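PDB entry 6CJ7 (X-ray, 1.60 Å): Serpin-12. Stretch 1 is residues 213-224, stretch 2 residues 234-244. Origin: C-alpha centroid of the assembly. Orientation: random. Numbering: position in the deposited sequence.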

# COMPACT_ATOMS: atom_id res chain seq x y z
N GLY A 213 19.55 7.19 -11.93
CA GLY A 213 20.22 6.48 -13.01
C GLY A 213 19.21 6.01 -14.03
O GLY A 213 18.05 6.43 -14.03
N THR A 214 19.68 5.15 -14.92
CA THR A 214 18.84 4.50 -15.92
C THR A 214 18.95 3.00 -15.71
O THR A 214 20.05 2.44 -15.78
CB THR A 214 19.27 4.87 -17.34
OG1 THR A 214 19.24 6.30 -17.49
CG2 THR A 214 18.33 4.24 -18.35
N HIS A 215 17.82 2.35 -15.46
CA HIS A 215 17.78 0.90 -15.31
C HIS A 215 17.49 0.29 -16.68
O HIS A 215 16.33 0.24 -17.11
CB HIS A 215 16.73 0.49 -14.28
CG HIS A 215 16.87 -0.92 -13.80
ND1 HIS A 215 18.05 -1.41 -13.28
CD2 HIS A 215 15.99 -1.94 -13.76
CE1 HIS A 215 17.89 -2.67 -12.94
NE2 HIS A 215 16.65 -3.02 -13.22
N LYS A 216 18.54 -0.16 -17.36
CA LYS A 216 18.34 -0.70 -18.71
C LYS A 216 17.51 -1.97 -18.75
O LYS A 216 16.68 -2.10 -19.66
CB LYS A 216 19.70 -0.92 -19.40
CG LYS A 216 20.35 0.36 -19.92
CD LYS A 216 19.47 1.13 -20.92
CE LYS A 216 18.76 0.23 -21.93
NZ LYS A 216 17.65 0.96 -22.62
N PRO A 217 17.67 -2.94 -17.84
CA PRO A 217 16.73 -4.08 -17.83
C PRO A 217 15.27 -3.67 -17.72
O PRO A 217 14.39 -4.48 -18.04
CB PRO A 217 17.17 -4.90 -16.60
CG PRO A 217 18.23 -4.10 -15.92
CD PRO A 217 18.81 -3.18 -16.93
N ALA A 218 14.98 -2.44 -17.30
CA ALA A 218 13.62 -1.93 -17.23
C ALA A 218 13.31 -0.88 -18.29
O ALA A 218 12.15 -0.48 -18.41
CB ALA A 218 13.34 -1.35 -15.84
N MET A 219 14.31 -0.42 -19.04
CA MET A 219 14.16 0.65 -20.03
C MET A 219 13.48 1.87 -19.41
O MET A 219 12.44 2.35 -19.88
CB MET A 219 13.38 0.17 -21.26
CG MET A 219 13.95 -1.07 -21.94
SD MET A 219 13.40 -1.20 -23.65
CE MET A 219 11.87 -2.14 -23.48
N ALA A 220 14.10 2.39 -18.34
CA ALA A 220 13.44 3.42 -17.56
C ALA A 220 14.47 4.25 -16.81
O ALA A 220 15.55 3.77 -16.46
CB ALA A 220 12.44 2.81 -16.57
N LYS A 221 14.11 5.51 -16.56
CA LYS A 221 14.88 6.37 -15.69
C LYS A 221 14.36 6.24 -14.26
O LYS A 221 13.18 6.00 -14.04
CB LYS A 221 14.78 7.84 -16.13
CG LYS A 221 15.44 8.17 -17.44
CD LYS A 221 15.11 9.61 -17.80
CE LYS A 221 15.75 10.01 -19.12
NZ LYS A 221 15.58 11.47 -19.37
N VAL A 222 15.27 6.42 -13.30
CA VAL A 222 14.96 6.26 -11.88
C VAL A 222 15.51 7.47 -11.13
O VAL A 222 16.66 7.86 -11.35
CB VAL A 222 15.58 4.97 -11.31
CG1 VAL A 222 15.32 4.86 -9.80
CG2 VAL A 222 15.05 3.75 -12.04
N VAL A 223 14.71 8.05 -10.23
CA VAL A 223 15.22 9.01 -9.25
C VAL A 223 14.69 8.62 -7.87
O VAL A 223 13.55 8.15 -7.74
CB VAL A 223 14.87 10.47 -9.62
CG1 VAL A 223 13.39 10.77 -9.45
CG2 VAL A 223 15.72 11.45 -8.82
N VAL A 224 15.53 8.79 -6.85
CA VAL A 224 15.19 8.48 -5.46
C VAL A 224 15.09 9.80 -4.70
O VAL A 224 16.09 10.52 -4.57
CB VAL A 224 16.23 7.57 -4.80
CG1 VAL A 224 15.88 7.31 -3.35
CG2 VAL A 224 16.39 6.26 -5.58
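Stretch 2 234-244: LIVVLPLKSSN

Stretch 2 lies beside stretch 1 as an antiparallel β-strand: residues 234-239 run along 220-224 with 162° between their N-to-C directions and 4.4 Å between axes at closest approach. Two hydrogen-bonded pairs set the register. Lys221 N donates to Leu238 O and Leu238 N to Lys221 O, both at 2.9 Å; Val223 N reaches Val236 O at 3.1 Å, and Val236 N reaches Val223 O at 3.0 Å. Beyond Pro239, whose ring nitrogen has no hydrogen to give, Leu240 N continues the ladder to Met219 O at 2.9 Å.

Side chains alternate between faces. Ala220, Val222 and Val224 share one with Ile235, Val237 and Pro239. There Val222 (t) spreads both methyls, CG1 4.2 Å from Ile235 CG2 and CG2 4.1 Å from Val237 CG1, and Val237 CG1 also lies 3.7 Å from Ala220 CB. Ile235 (m, t) sets CG1 4.4 Å from Val224 CG2, so its two branches meet two valines. On the other face Val223 (p) places CG1 4.0 Å from Val236 CB. Lys221 (m, t, t, t) is extended: its CG packs 3.8 Å from Leu240 CD2, whereas NZ leads away to a hydrogen bond elsewhere in the structure.

Leu240 (m, t) starts sideways, yet its end turns in, placing CG 3.7 Å from Ala220 N. A type I turn, Leu240 to Ser243, then brings Ser243 CB within 4.1 Å of Met219 CE.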

# COMPACT_ATOMS: atom_id res chain seq x y z
N LEU A 234 10.65 8.39 -1.93
CA LEU A 234 9.78 8.21 -3.09
C LEU A 234 10.68 7.83 -4.26
O LEU A 234 11.55 8.61 -4.67
CB LEU A 234 8.95 9.45 -3.42
CG LEU A 234 7.78 9.13 -4.38
CD1 LEU A 234 6.68 8.35 -3.65
CD2 LEU A 234 7.26 10.42 -5.00
N ILE A 235 10.50 6.61 -4.76
CA ILE A 235 11.26 6.11 -5.89
C ILE A 235 10.36 6.26 -7.11
O ILE A 235 9.26 5.69 -7.15
CB ILE A 235 11.69 4.65 -5.66
CG1 ILE A 235 12.55 4.57 -4.39
CG2 ILE A 235 12.46 4.12 -6.88
CD1 ILE A 235 12.84 3.16 -3.93
N VAL A 236 10.79 7.07 -8.06
CA VAL A 236 9.99 7.39 -9.24
C VAL A 236 10.67 6.77 -10.45
O VAL A 236 11.87 6.96 -10.66
CB VAL A 236 9.81 8.91 -9.41
CG1 VAL A 236 8.91 9.20 -10.61
CG2 VAL A 236 9.25 9.52 -8.13
N VAL A 237 9.90 6.02 -11.23
CA VAL A 237 10.44 5.24 -12.33
C VAL A 237 9.66 5.62 -13.58
O VAL A 237 8.43 5.51 -13.61
CB VAL A 237 10.34 3.73 -12.05
CG1 VAL A 237 11.16 2.96 -13.06
CG2 VAL A 237 10.82 3.42 -10.63
N LEU A 238 10.38 6.08 -14.60
CA LEU A 238 9.78 6.71 -15.76
C LEU A 238 10.17 5.92 -17.01
O LEU A 238 11.37 5.84 -17.32
CB LEU A 238 10.25 8.15 -15.86
CG LEU A 238 9.74 9.06 -16.97
CD1 LEU A 238 8.25 9.30 -16.84
CD2 LEU A 238 10.50 10.39 -16.92
N PRO A 239 9.23 5.33 -17.75
CA PRO A 239 9.60 4.57 -18.94
C PRO A 239 10.24 5.47 -19.98
O PRO A 239 9.89 6.64 -20.13
CB PRO A 239 8.26 4.02 -19.44
CG PRO A 239 7.30 4.22 -18.36
CD PRO A 239 7.77 5.38 -17.53
N LEU A 240 11.22 4.91 -20.68
CA LEU A 240 11.77 5.61 -21.82
C LEU A 240 10.77 5.58 -22.98
O LEU A 240 9.78 4.84 -22.96
CB LEU A 240 13.10 4.99 -22.25
CG LEU A 240 14.11 4.84 -21.11
CD1 LEU A 240 15.34 4.08 -21.58
CD2 LEU A 240 14.50 6.20 -20.54
N LYS A 241 11.04 6.41 -24.00
CA LYS A 241 10.14 6.51 -25.15
C LYS A 241 9.83 5.16 -25.76
O LYS A 241 8.72 4.93 -26.25
CB LYS A 241 10.77 7.43 -26.20
CG LYS A 241 12.27 7.18 -26.43
CD LYS A 241 12.75 7.78 -27.75
CE LYS A 241 14.27 7.77 -27.85
NZ LYS A 241 14.83 6.52 -28.40
N SER A 242 10.80 4.24 -25.74
CA SER A 242 10.66 2.92 -26.36
C SER A 242 9.76 1.98 -25.58
O SER A 242 9.51 0.86 -26.05
CB SER A 242 12.05 2.28 -26.51
OG SER A 242 12.70 2.21 -25.25
N SER A 243 9.25 2.38 -24.42
CA SER A 243 8.51 1.47 -23.56
C SER A 243 7.26 2.17 -23.04
O SER A 243 6.93 3.29 -23.44
CB SER A 243 9.40 0.95 -22.42
OG SER A 243 8.73 -0.06 -21.69
N ASN A 244 6.56 1.49 -22.13
CA ASN A 244 5.37 2.03 -21.49
C ASN A 244 5.31 1.52 -20.06
O ASN A 244 6.01 0.59 -19.67
CB ASN A 244 4.11 1.65 -22.26
CG ASN A 244 3.86 0.16 -22.24
OD1 ASN A 244 3.34 -0.38 -21.26
ND2 ASN A 244 4.25 -0.52 -23.31